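EST1E (Clostridium proteoclasticum, PDB 2WTM) hydrolyses esters of ferulic acid as a promiscuous feruloyl esterase, probably by the serine-dependent chemistry of the alpha/beta hydrolases. Local coordinates at residues K26-I31 / F98-Y103; N53-A58 / F244-I249. All blocks are in the same frame, centred on the assembly; numbering follows the deposited sequence.

Contact 1 (K26-I31 / F98-Y103); sequences KCPLCI and FVTDIY
With SG between its own backbone N and carbonyl carbon (chi1 56°), C27 turns its thiol toward the ring of F98, whose CG takes the same crowded position (chi1 72°). SG comes within 3.7 Å of F98 CD1, obliquely to the ring, a sulfur-aromatic contact suited to a small, polarisable group in a buried place. The backbones join there too: C27 N donates to F98 O (3.0 Å), and C27 O takes T100 N from above its carbonyl plane.

Between C27 and L29 the pairing slips by one, a beta bulge whose extra residue lies in 98-103. Here T100 OG1 rests 3.1 Å from P28 N, which, being proline, has no hydrogen to offer. Past the bulge the two parallel strands, neighbours in the central sheet of the alpha/beta hydrolase fold, pair regularly. L29 N donates to D101 O nearly along the C=O axis, Y103 N reaches L29 O in the carbonyl plane (2.8 Å), and I31 N ends on Y103 O.

On the face carrying L29, its CB lies 4.0 Å from both V99 CG1 and V99 CG2, and L29 and I102 both rest on A93 of helix 79-93, branched aliphatics suited to packing between sheet and helix. On the other face Y103, its CG anti to the carbonyl carbon, brings the ring edge at CE2 to P28 CB (3.8 Å). The hydroxyl of Y103 is hydrogen-bonded to K126, while helix 234-249 packs against the ring.

Contact 2 (N53-A58 / F244-I249); sequences NEIGVA and FMLEQI
I55 reaches out from the turn after helix 43-54 with its CB already 3.9 Å from L246 CD2. Its CG2, anti to the carbonyl carbon, lies against the same methyl at 4.0 Å. CG1 takes the crowded place between the backbone N and the carbonyl carbon (chi1 65°), and from it the chain runs on extended. The tip, CD1, thereby comes to 3.6 Å from M245 CB, crossing that side chain at about a right angle and lying near the backbone of L246 as well. A beta-branched aliphatic suits the site, since one arm lies against the L246 side chain while the other reaches across to M245.

I249 answers from one turn further along 244-249. Its CD1 touches I55 O at 3.5 Å and V57 CG2 at 4.0 Å, so this methyl fits between the turn's backbone and the next inward-pointing residue. M245, bent at chi2 and chi3, brings its CE to the same V57 CG2, a looser approach at 4.3 Å. Flexible methionine and compact valine thus meet in the buried part, whereas L246 lies at the exposed border.

The shape of 53-58 is held from within. N53 ND2 donates to V57 O in its carbonyl plane (3.0 Å, 166° at the hydrogen) and also bonds to T59, while N53 OD1 is held by Q49. G56 has a positive phi (99°); at its backbone angles a CB would press against the carbonyl O of I55, so glycine fits. Its N-H returns to N53 O, making it the C-prime residue of a Schellman motif, ending a helix before strand 58-62 of the alpha/beta hydrolase fold.

From the N terminus the chain lays down 26-31, passes through helix 43-54 and reaches 53-58 before either contact has a partner. Contact 1 closes first, when 98-103 arrives after 66 intervening residues; contact 2 waits for 244-249, near the C terminus, closing a loop of 185. Their segments alternate, so the two loops cross and neither nests in the other. Strand 27-33 lies between strands 58-62 and 99-107: probable hydrogen bonds from C30 N to A58 O and from A58 N to P28 O join contact 1 to contact 2. I249 of the C-terminal helix touches P28 and Y103 of contact 1 as well as the turn after helix 43-54, so the helix ties sheet and turn together.

Contact 1 (K26-I31 / F98-Y103)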
# COMPACT_ATOMS: atom_id res chain seq x y z
N LYS A 26 11.68 6.57 -31.70
CA LYS A 26 11.80 7.10 -30.35
C LYS A 26 10.69 8.13 -30.11
O LYS A 26 10.42 9.01 -30.95
CB LYS A 26 13.17 7.75 -30.12
CG LYS A 26 14.31 6.78 -29.85
CD LYS A 26 14.30 6.35 -28.37
CE LYS A 26 15.61 5.75 -27.96
NZ LYS A 26 15.86 4.54 -28.77
N CYS A 27 10.03 8.03 -28.94
CA CYS A 27 9.04 9.03 -28.58
C CYS A 27 8.75 8.92 -27.08
O CYS A 27 9.08 7.90 -26.46
CB CYS A 27 7.73 8.84 -29.33
SG CYS A 27 6.96 7.25 -29.16
N PRO A 28 8.15 9.98 -26.52
CA PRO A 28 7.71 9.90 -25.11
C PRO A 28 6.53 8.96 -24.94
O PRO A 28 5.85 8.60 -25.91
CB PRO A 28 7.28 11.32 -24.78
CG PRO A 28 7.83 12.19 -25.89
CD PRO A 28 7.82 11.30 -27.10
N LEU A 29 6.23 8.57 -23.71
CA LEU A 29 5.13 7.65 -23.42
C LEU A 29 4.36 8.21 -22.19
O LEU A 29 5.01 8.57 -21.19
CB LEU A 29 5.66 6.30 -23.03
CG LEU A 29 4.60 5.33 -22.54
CD1 LEU A 29 4.00 4.71 -23.68
CD2 LEU A 29 5.15 4.26 -21.62
N CYS A 30 3.05 8.30 -22.29
CA CYS A 30 2.22 8.67 -21.14
C CYS A 30 1.40 7.49 -20.69
O CYS A 30 0.63 6.91 -21.45
CB CYS A 30 1.34 9.83 -21.41
SG CYS A 30 0.45 10.53 -20.02
N ILE A 31 1.55 7.12 -19.41
CA ILE A 31 0.72 6.15 -18.74
C ILE A 31 -0.60 6.84 -18.31
O ILE A 31 -0.58 7.92 -17.71
CB ILE A 31 1.44 5.54 -17.54
CG1 ILE A 31 2.68 4.74 -18.00
CG2 ILE A 31 0.54 4.55 -16.79
CD1 ILE A 31 3.69 4.42 -16.90
N PHE A 98 11.78 2.10 -27.49
CA PHE A 98 11.39 3.37 -28.12
C PHE A 98 11.17 4.51 -27.15
O PHE A 98 11.20 5.65 -27.54
CB PHE A 98 10.15 3.22 -28.99
CG PHE A 98 8.86 3.02 -28.23
CD1 PHE A 98 8.17 4.10 -27.67
CD2 PHE A 98 8.35 1.75 -28.06
CE1 PHE A 98 6.98 3.88 -26.96
CE2 PHE A 98 7.18 1.56 -27.39
CZ PHE A 98 6.49 2.62 -26.85
N VAL A 99 10.93 4.20 -25.87
CA VAL A 99 10.56 5.26 -24.93
C VAL A 99 11.70 6.20 -24.63
O VAL A 99 12.81 5.80 -24.33
CB VAL A 99 9.99 4.66 -23.60
CG1 VAL A 99 9.63 5.78 -22.63
CG2 VAL A 99 8.78 3.89 -23.89
N THR A 100 11.41 7.48 -24.72
CA THR A 100 12.27 8.50 -24.21
C THR A 100 11.92 8.85 -22.76
O THR A 100 12.41 8.21 -21.83
CB THR A 100 12.29 9.75 -25.13
OG1 THR A 100 11.00 10.37 -25.26
CG2 THR A 100 12.80 9.33 -26.53
N ASP A 101 11.06 9.83 -22.58
CA ASP A 101 10.58 10.21 -21.26
C ASP A 101 9.20 9.56 -20.97
O ASP A 101 8.39 9.34 -21.87
CB ASP A 101 10.45 11.70 -21.16
CG ASP A 101 11.73 12.45 -21.47
OD1 ASP A 101 12.72 12.22 -20.72
OD2 ASP A 101 11.72 13.27 -22.42
N ILE A 102 8.90 9.35 -19.66
CA ILE A 102 7.60 8.78 -19.28
C ILE A 102 6.81 9.83 -18.51
O ILE A 102 7.40 10.56 -17.70
CB ILE A 102 7.79 7.51 -18.41
CG1 ILE A 102 8.65 6.49 -19.21
CG2 ILE A 102 6.45 6.91 -17.95
CD1 ILE A 102 9.02 5.28 -18.42
N TYR A 103 5.52 9.94 -18.82
CA TYR A 103 4.62 10.85 -18.16
C TYR A 103 3.48 10.07 -17.53
O TYR A 103 3.28 8.94 -17.87
CB TYR A 103 4.05 11.82 -19.17
CG TYR A 103 5.08 12.72 -19.81
CD1 TYR A 103 5.31 13.99 -19.31
CD2 TYR A 103 5.79 12.34 -20.95
CE1 TYR A 103 6.25 14.84 -19.90
CE2 TYR A 103 6.72 13.21 -21.55
CZ TYR A 103 6.93 14.43 -21.01
OH TYR A 103 7.84 15.37 -21.56

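Contact 2 (N53-A58 / F244-I249)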
# COMPACT_ATOMS: atom_id res chain seq x y z
N ASN A 53 -1.44 11.02 -28.62
CA ASN A 53 -0.87 10.38 -29.79
C ASN A 53 -0.72 11.41 -30.94
O ASN A 53 0.23 11.37 -31.66
CB ASN A 53 -1.76 9.23 -30.30
CG ASN A 53 -2.01 8.09 -29.30
OD1 ASN A 53 -3.01 7.41 -29.44
ND2 ASN A 53 -1.11 7.86 -28.35
N GLU A 54 -1.67 12.30 -31.05
CA GLU A 54 -1.64 13.32 -32.10
C GLU A 54 -0.45 14.27 -32.02
O GLU A 54 0.07 14.72 -33.05
CB GLU A 54 -2.95 14.01 -32.02
CG GLU A 54 -3.20 14.97 -33.03
CD GLU A 54 -4.60 15.34 -32.97
OE1 GLU A 54 -4.87 16.41 -32.36
OE2 GLU A 54 -5.41 14.50 -33.46
N ILE A 55 0.04 14.59 -30.81
CA ILE A 55 1.23 15.41 -30.67
C ILE A 55 2.55 14.63 -30.59
O ILE A 55 3.60 15.17 -30.35
CB ILE A 55 1.11 16.39 -29.48
CG1 ILE A 55 1.02 15.63 -28.13
CG2 ILE A 55 -0.10 17.27 -29.65
CD1 ILE A 55 1.11 16.53 -26.92
N GLY A 56 2.50 13.31 -30.79
CA GLY A 56 3.71 12.53 -30.80
C GLY A 56 4.08 11.76 -29.55
O GLY A 56 5.22 11.39 -29.38
N VAL A 57 3.09 11.57 -28.71
CA VAL A 57 3.27 10.84 -27.42
C VAL A 57 2.54 9.53 -27.49
O VAL A 57 1.33 9.47 -27.66
CB VAL A 57 2.81 11.79 -26.22
CG1 VAL A 57 2.89 11.07 -24.84
CG2 VAL A 57 3.65 13.03 -26.15
N ALA A 58 3.31 8.47 -27.33
CA ALA A 58 2.70 7.13 -27.21
C ALA A 58 1.95 7.10 -25.87
O ALA A 58 2.24 7.86 -24.96
CB ALA A 58 3.73 6.12 -27.23
N PHE A 244 -0.27 21.83 -22.54
CA PHE A 244 0.70 21.58 -21.51
C PHE A 244 1.77 20.61 -21.94
O PHE A 244 2.95 20.78 -21.62
CB PHE A 244 -0.09 21.09 -20.24
CG PHE A 244 0.79 20.55 -19.14
CD1 PHE A 244 1.40 21.39 -18.26
CD2 PHE A 244 0.97 19.20 -19.00
CE1 PHE A 244 2.17 20.87 -17.21
CE2 PHE A 244 1.77 18.67 -17.98
CZ PHE A 244 2.34 19.54 -17.08
N MET A 245 1.33 19.56 -22.63
CA MET A 245 2.22 18.50 -23.08
C MET A 245 3.14 18.96 -24.21
O MET A 245 4.32 18.63 -24.20
CB MET A 245 1.44 17.21 -23.41
CG MET A 245 1.06 16.38 -22.12
SD MET A 245 2.50 15.88 -21.16
CE MET A 245 3.27 14.73 -22.26
N LEU A 246 2.63 19.80 -25.09
CA LEU A 246 3.52 20.42 -26.11
C LEU A 246 4.61 21.20 -25.45
O LEU A 246 5.77 21.11 -25.90
CB LEU A 246 2.74 21.29 -27.08
CG LEU A 246 2.01 20.55 -28.13
CD1 LEU A 246 1.10 21.48 -28.88
CD2 LEU A 246 2.93 19.80 -29.05
N GLU A 247 4.29 21.95 -24.38
CA GLU A 247 5.32 22.65 -23.61
C GLU A 247 6.35 21.69 -23.00
O GLU A 247 7.53 22.01 -22.94
CB GLU A 247 4.72 23.54 -22.53
CG GLU A 247 5.72 24.20 -21.54
CD GLU A 247 5.09 25.28 -20.66
OE1 GLU A 247 3.96 25.73 -20.95
OE2 GLU A 247 5.75 25.72 -19.69
N GLN A 248 5.92 20.51 -22.51
CA GLN A 248 6.87 19.62 -21.90
C GLN A 248 7.78 18.92 -22.88
O GLN A 248 8.93 18.64 -22.56
CB GLN A 248 6.17 18.53 -21.02
CG GLN A 248 5.22 19.00 -19.97
CD GLN A 248 5.76 20.13 -19.18
OE1 GLN A 248 6.84 20.04 -18.65
NE2 GLN A 248 4.98 21.23 -19.07
N ILE A 249 7.23 18.51 -24.01
CA ILE A 249 7.96 17.66 -24.92
C ILE A 249 8.77 18.48 -25.93
O ILE A 249 9.62 17.91 -26.61
CB ILE A 249 7.08 16.66 -25.72
CG1 ILE A 249 6.14 17.36 -26.73
CG2 ILE A 249 6.24 15.82 -24.76
CD1 ILE A 249 5.33 16.41 -27.57